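Local coordinates for protein fructokinase (Vibrio cholerae serotype O1, PDB 5F11) that catalyses the ATP-dependent phosphorylation of fructose, as a fructokinase of the PfkB (ribokinase-like) family of carbohydrate kinases, at residues H108-F113 and N174-V179; D26-L31 and S99-D104. All coordinates share one frame; numbering follows the deposited sequence.

Contact 1 (H108-F113 and N174-V179). With FRU (beta-D-fructofuranose), chain B.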
loop_
_atom_site.group_PDB
_atom_site.type_symbol
_atom_site.label_atom_id
_atom_site.label_comp_id
_atom_site.label_asym_id
_atom_site.label_seq_id
_atom_site.Cartn_x
_atom_site.Cartn_y
_atom_site.Cartn_z
ATOM N N HIS A 108 1.903 -18.700 7.274
ATOM C CA HIS A 108 3.305 -18.740 6.834
ATOM C C HIS A 108 3.421 -18.984 5.329
ATOM O O HIS A 108 2.522 -19.545 4.712
ATOM C CB HIS A 108 4.088 -19.822 7.586
ATOM C CG HIS A 108 4.043 -19.673 9.069
ATOM N ND1 HIS A 108 4.999 -18.974 9.775
ATOM C CD2 HIS A 108 3.149 -20.118 9.983
ATOM C CE1 HIS A 108 4.695 -18.996 11.061
ATOM N NE2 HIS A 108 3.577 -19.680 11.213
ATOM N N GLY A 109 4.536 -18.576 4.746
ATOM C CA GLY A 109 4.707 -18.669 3.310
ATOM C C GLY A 109 3.696 -17.802 2.588
ATOM O O GLY A 109 3.218 -16.809 3.145
ATOM N N GLU A 110 3.360 -18.196 1.361
ATOM C CA GLU A 110 2.405 -17.477 0.514
ATOM C C GLU A 110 1.149 -16.974 1.237
ATOM O O GLU A 110 0.765 -15.809 1.080
ATOM C CB GLU A 110 1.994 -18.355 -0.675
ATOM C CG GLU A 110 0.865 -17.785 -1.512
ATOM C CD GLU A 110 0.662 -18.539 -2.815
ATOM O OE1 GLU A 110 1.089 -19.712 -2.910
ATOM O OE2 GLU A 110 0.075 -17.951 -3.751
ATOM N N ARG A 111 0.527 -17.843 2.033
ATOM C CA ARG A 111 -0.732 -17.529 2.708
ATOM C C ARG A 111 -0.653 -16.385 3.732
ATOM O O ARG A 111 -1.674 -15.960 4.288
ATOM C CB ARG A 111 -1.272 -18.780 3.394
ATOM C CG ARG A 111 -1.718 -19.875 2.448
ATOM C CD ARG A 111 -2.433 -20.987 3.206
ATOM N NE ARG A 111 -3.243 -20.466 4.308
ATOM C CZ ARG A 111 -4.484 -20.002 4.186
ATOM N NH1 ARG A 111 -5.135 -19.552 5.254
ATOM N NH2 ARG A 111 -5.078 -19.987 3.000
ATOM N N SER A 112 0.555 -15.895 3.994
ATOM C CA SER A 112 0.743 -14.865 5.013
ATOM C C SER A 112 0.816 -13.469 4.404
ATOM O O SER A 112 0.853 -12.472 5.124
ATOM C CB SER A 112 1.999 -15.147 5.847
ATOM O OG SER A 112 3.168 -15.070 5.042
ATOM N N PHE A 113 0.821 -13.395 3.080
ATOM C CA PHE A 113 0.982 -12.108 2.418
ATOM C C PHE A 113 -0.288 -11.513 1.797
ATOM O O PHE A 113 -1.117 -12.215 1.217
ATOM C CB PHE A 113 2.101 -12.193 1.386
ATOM C CG PHE A 113 3.396 -12.663 1.956
ATOM C CD1 PHE A 113 3.862 -13.940 1.696
ATOM C CD2 PHE A 113 4.139 -11.840 2.779
ATOM C CE1 PHE A 113 5.063 -14.381 2.238
ATOM C CE2 PHE A 113 5.339 -12.278 3.316
ATOM C CZ PHE A 113 5.797 -13.553 3.047
ATOM N N ASN A 174 8.831 -19.619 -5.543
ATOM C CA ASN A 174 8.470 -18.636 -4.519
ATOM C C ASN A 174 7.095 -18.017 -4.804
ATOM O O ASN A 174 6.970 -16.805 -4.995
ATOM C CB ASN A 174 9.551 -17.548 -4.437
ATOM C CG ASN A 174 9.410 -16.669 -3.205
ATOM O OD1 ASN A 174 9.547 -17.135 -2.064
ATOM N ND2 ASN A 174 9.134 -15.386 -3.428
ATOM N N LEU A 175 6.074 -18.869 -4.846
ATOM C CA LEU A 175 4.773 -18.529 -5.427
ATOM C C LEU A 175 3.963 -17.531 -4.608
ATOM O O LEU A 175 3.833 -17.680 -3.392
ATOM C CB LEU A 175 3.936 -19.798 -5.620
ATOM C CG LEU A 175 4.450 -20.914 -6.537
ATOM C CD1 LEU A 175 3.375 -21.990 -6.722
ATOM C CD2 LEU A 175 4.912 -20.361 -7.884
ATOM N N ARG A 176 3.418 -16.521 -5.291
ATOM C CA ARG A 176 2.472 -15.569 -4.701
ATOM C C ARG A 176 1.374 -15.297 -5.722
ATOM O O ARG A 176 1.448 -14.341 -6.511
ATOM C CB ARG A 176 3.148 -14.250 -4.314
ATOM C CG ARG A 176 4.408 -14.402 -3.485
ATOM C CD ARG A 176 4.137 -14.796 -2.037
ATOM N NE ARG A 176 5.378 -14.690 -1.280
ATOM C CZ ARG A 176 6.214 -15.700 -1.061
ATOM N NH1 ARG A 176 5.920 -16.916 -1.502
ATOM N NH2 ARG A 176 7.341 -15.487 -0.388
ATOM N N GLU A 177 0.353 -16.141 -5.683
ATOM C CA GLU A 177 -0.661 -16.199 -6.726
ATOM C C GLU A 177 -1.461 -14.918 -7.010
ATOM O O GLU A 177 -1.779 -14.628 -8.163
ATOM C CB GLU A 177 -1.622 -17.335 -6.422
ATOM C CG GLU A 177 -2.625 -17.554 -7.504
ATOM C CD GLU A 177 -3.620 -18.587 -7.112
ATOM O OE1 GLU A 177 -4.762 -18.198 -6.809
ATOM O OE2 GLU A 177 -3.252 -19.782 -7.094
ATOM N N GLU A 178 -1.790 -14.162 -5.971
ATOM C CA GLU A 178 -2.653 -12.994 -6.126
ATOM C C GLU A 178 -2.014 -11.882 -6.958
ATOM O O GLU A 178 -2.686 -10.932 -7.357
ATOM C CB GLU A 178 -3.091 -12.449 -4.757
ATOM C CG GLU A 178 -1.989 -11.749 -3.985
ATOM C CD GLU A 178 -2.467 -11.190 -2.650
ATOM O OE1 GLU A 178 -2.872 -10.008 -2.606
ATOM O OE2 GLU A 178 -2.433 -11.934 -1.645
ATOM N N VAL A 179 -0.715 -11.996 -7.205
ATOM C CA VAL A 179 -0.003 -11.025 -8.028
ATOM C C VAL A 179 -0.386 -11.166 -9.517
ATOM O O VAL A 179 -0.351 -10.197 -10.278
ATOM C CB VAL A 179 1.527 -11.175 -7.845
ATOM C CG1 VAL A 179 2.290 -10.171 -8.699
ATOM C CG2 VAL A 179 1.895 -11.010 -6.379
HETATM C C1 FRU B . 7.180 -11.166 -2.078
HETATM C C2 FRU B . 7.364 -11.575 -0.649
HETATM C C3 FRU B . 7.920 -10.437 0.141
HETATM C C4 FRU B . 8.685 -11.137 1.177
HETATM C C5 FRU B . 9.275 -12.233 0.372
HETATM C C6 FRU B . 9.662 -13.338 1.300
HETATM O O1 FRU B . 8.383 -10.852 -2.682
HETATM O O2 FRU B . 6.118 -11.971 -0.191
HETATM O O3 FRU B . 6.949 -9.634 0.685
HETATM O O4 FRU B . 9.658 -10.353 1.743
HETATM O O5 FRU B . 8.290 -12.632 -0.543
HETATM O O6 FRU B . 9.957 -14.506 0.627
HETATM O O HOH W 1 -1.329 -14.886 -3.355
#

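Contact 2 (D26-L31 and S99-D104). With FRU (beta-D-fructofuranose), chain B.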
loop_
_atom_site.group_PDB
_atom_site.type_symbol
_atom_site.label_atom_id
_atom_site.label_comp_id
_atom_site.label_asym_id
_atom_site.label_seq_id
_atom_site.Cartn_x
_atom_site.Cartn_y
_atom_site.Cartn_z
ATOM N N ASP A 26 11.114 -8.183 -7.590
ATOM C CA ASP A 26 10.428 -7.265 -6.689
ATOM C C ASP A 26 11.208 -6.943 -5.409
ATOM O O ASP A 26 11.617 -7.844 -4.684
ATOM C CB ASP A 26 9.014 -7.773 -6.364
ATOM C CG ASP A 26 9.009 -9.110 -5.633
ATOM O OD1 ASP A 26 8.322 -9.207 -4.598
ATOM O OD2 ASP A 26 9.655 -10.075 -6.098
ATOM N N ALA A 27 11.444 -5.653 -5.169
ATOM C CA ALA A 27 11.894 -5.164 -3.860
ATOM C C ALA A 27 10.655 -4.611 -3.182
ATOM O O ALA A 27 9.936 -3.820 -3.788
ATOM C CB ALA A 27 12.929 -4.065 -4.015
ATOM N N VAL A 28 10.366 -5.047 -1.956
ATOM C CA VAL A 28 9.132 -4.605 -1.312
ATOM C C VAL A 28 9.291 -4.219 0.151
ATOM O O VAL A 28 10.155 -4.724 0.862
ATOM C CB VAL A 28 7.954 -5.622 -1.470
ATOM C CG1 VAL A 28 8.226 -6.638 -2.588
ATOM C CG2 VAL A 28 7.652 -6.329 -0.161
ATOM N N VAL A 29 8.443 -3.295 0.584
ATOM C CA VAL A 29 8.358 -2.932 1.983
ATOM C C VAL A 29 7.327 -3.827 2.657
ATOM O O VAL A 29 6.145 -3.824 2.284
ATOM C CB VAL A 29 7.971 -1.459 2.161
ATOM C CG1 VAL A 29 7.843 -1.128 3.637
ATOM C CG2 VAL A 29 9.004 -0.573 1.508
ATOM N N ASP A 30 7.799 -4.605 3.629
ATOM C CA ASP A 30 6.962 -5.509 4.400
ATOM C C ASP A 30 6.436 -4.855 5.673
ATOM O O ASP A 30 7.196 -4.521 6.580
ATOM C CB ASP A 30 7.748 -6.764 4.781
ATOM C CG ASP A 30 8.040 -7.656 3.598
ATOM O OD1 ASP A 30 7.211 -7.713 2.661
ATOM O OD2 ASP A 30 9.107 -8.310 3.612
ATOM N N LEU A 31 5.124 -4.686 5.732
ATOM C CA LEU A 31 4.463 -4.181 6.920
ATOM C C LEU A 31 4.169 -5.385 7.803
ATOM O O LEU A 31 3.428 -6.287 7.412
ATOM C CB LEU A 31 3.167 -3.453 6.545
ATOM C CG LEU A 31 3.207 -1.958 6.197
ATOM C CD1 LEU A 31 4.614 -1.428 6.000
ATOM C CD2 LEU A 31 2.371 -1.668 4.969
ATOM N N SER A 99 6.184 -1.931 -4.445
ATOM C CA SER A 99 5.410 -3.015 -3.840
ATOM C C SER A 99 5.308 -2.844 -2.313
ATOM O O SER A 99 6.277 -2.462 -1.647
ATOM C CB SER A 99 6.021 -4.373 -4.211
ATOM O OG SER A 99 5.225 -5.472 -3.789
ATOM N N THR A 100 4.119 -3.101 -1.779
ATOM C CA THR A 100 3.834 -2.930 -0.360
ATOM C C THR A 100 2.993 -4.102 0.149
ATOM O O THR A 100 1.860 -4.302 -0.295
ATOM C CB THR A 100 3.046 -1.637 -0.114
ATOM O OG1 THR A 100 3.804 -0.514 -0.575
ATOM C CG2 THR A 100 2.714 -1.475 1.378
ATOM N N VAL A 101 3.543 -4.873 1.081
ATOM C CA VAL A 101 2.887 -6.095 1.532
ATOM C C VAL A 101 2.620 -6.103 3.042
ATOM O O VAL A 101 3.484 -5.759 3.853
ATOM C CB VAL A 101 3.697 -7.361 1.133
ATOM C CG1 VAL A 101 2.921 -8.634 1.462
ATOM C CG2 VAL A 101 4.043 -7.340 -0.349
ATOM N N VAL A 102 1.405 -6.500 3.400
ATOM C CA VAL A 102 1.000 -6.659 4.789
ATOM C C VAL A 102 1.170 -8.118 5.205
ATOM O O VAL A 102 0.623 -9.017 4.563
ATOM C CB VAL A 102 -0.487 -6.266 4.980
ATOM C CG1 VAL A 102 -0.824 -6.187 6.451
ATOM C CG2 VAL A 102 -0.785 -4.937 4.306
ATOM N N VAL A 103 1.912 -8.359 6.282
ATOM C CA VAL A 103 2.105 -9.723 6.773
ATOM C C VAL A 103 1.124 -10.129 7.890
ATOM O O VAL A 103 0.880 -9.379 8.827
ATOM C CB VAL A 103 3.561 -9.956 7.239
ATOM C CG1 VAL A 103 3.781 -11.419 7.600
ATOM C CG2 VAL A 103 4.534 -9.546 6.162
ATOM N N ASP A 104 0.561 -11.327 7.763
ATOM C CA ASP A 104 -0.231 -11.950 8.824
ATOM C C ASP A 104 0.580 -13.086 9.459
ATOM O O ASP A 104 0.757 -14.147 8.859
ATOM C CB ASP A 104 -1.537 -12.499 8.252
ATOM C CG ASP A 104 -2.450 -13.080 9.316
ATOM O OD1 ASP A 104 -3.682 -13.038 9.110
ATOM O OD2 ASP A 104 -1.962 -13.575 10.354
HETATM C C1 FRU B . 7.180 -11.166 -2.078
HETATM C C2 FRU B . 7.364 -11.575 -0.649
HETATM C C3 FRU B . 7.920 -10.437 0.141
HETATM C C4 FRU B . 8.685 -11.137 1.177
HETATM C C5 FRU B . 9.275 -12.233 0.372
HETATM C C6 FRU B . 9.662 -13.338 1.300
HETATM O O1 FRU B . 8.383 -10.852 -2.682
HETATM O O2 FRU B . 6.118 -11.971 -0.191
HETATM O O3 FRU B . 6.949 -9.634 0.685
HETATM O O4 FRU B . 9.658 -10.353 1.743
HETATM O O5 FRU B . 8.290 -12.632 -0.543
HETATM O O6 FRU B . 9.957 -14.506 0.627
HETATM O O HOH W 2 5.680 -7.715 -4.835
HETATM O O HOH W 3 8.324 -2.821 -5.990
#

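Contact 1 (H108-F113 and N174-V179)
The guanidinium of R176 runs nearly parallel to the ring of F113, the planes 9° apart, but displaced toward its CD1-CE1 side, with R176 NE 3.4 Å from F113 CD1. From this position its N-H groups reach the bound fructose: NE gives a nearly straight bond to FRU O2 at 3.0 Å, and NH2 gives a more bent one to FRU O5. FRU O2 also stands over the centre of the F113 ring, so that aromatic face and arginine together hold one side of the sugar, while S112 OG covers the opposite face of the ring. The remaining nitrogen, R176 NH1, donates 2.9 Å to L175 O and fixes the rotation of the group; the chain gets there by folding back at chi2 (-74°). N174 ND2 sits above the guanidinium toward its rim, and N174 OD1 takes a weak bond from NH2.

Further out, the extended side chain of E110 crosses past L175 O to the backbone of 174-179. E110 OE2 receives E177 N at 2.7 Å, met on its anti side and 35° out of the carboxylate plane. Water 1 joins E178 N to the same oxygen, weakly on the glutamate side. The turn carrying E110 is itself closed by S112, whose OG and N both donate to G109 O. E178 reaches past F113 O to bond F115 N through its OE1. Two loops thus meet at the fructose pocket of a PfkB-family kinase, one reaching over from the small sheet and one following strand 168-172 of the large sheet.

Contact 2 (D26-L31 and S99-D104)
With chi1 of -70°, D30 CG lies beside its own backbone N, which sets D30 OD1 beside V101 CB and turns the carboxylate to the sugar, OD1 receiving FRU O3 and OD2 receiving FRU O4, each at 2.8 Å. One carboxylate thereby takes two neighbouring hydroxyls. D26 CG instead stands between backbone N and carbonyl carbon (chi1 63°), which brings D26 OD1 within 2.5 Å of FRU O1, the donor in that bond. Water 2 gives a second hydrogen bond to D26 OD1 and also bonds S99 OG across the contact, while water 3 links A27 O with S99 N.

Beyond these bridges the chains run side by side as parallel strands of the small four-stranded sheet, the lid of the ribokinase fold. V29 N donates to S99 O, V101 N to V29 O, L31 N to V101 O at 2.7 Å, and V103 N to L31 O. The last two donors approach nearly along the C=O axis of their acceptors. Both strands also bond their outer neighbours: V28 and D30 pair with 38-44, T100 with M116, just past strand 113-115, and V102 with T114 in it.

The face bearing V28, D30, S99 and V101 looks onto the fructose. There V28 CG2 meets V101 CG2 at 3.8 Å, and both methyls border FRU O3, whereas V28 CG1 packs on S99 OG. On the other face, bearing V29, L31, T100 and V102, L31 CD2 touches T100 CG2 at 3.6 Å. L31, T100 and V102 also pack on a neighbouring subunit, against its L31, M116 and F72; V29 rests on F72 of its own chain.

Overall arrangement
From the N terminus the chain leaves strand 21-24 of the large sheet and enters 26-31. It then passes through strands and helices, among them helices 46-56 and 71-82, before strand 99-103 returns beside 28-33 and closes contact 2. The loop ahead of strand 113-115 follows at once and opens contact 1, closed by 174-179 after strands 138-142 and 168-172 of the large sheet. The two closures are in series, neither nested nor crossed, with centres about 11 Å apart. They join where F113 packs on V101 and V103. Contact 2 lies within the lid sheet, contact 1 ties lid to main domain, and both border the fructose.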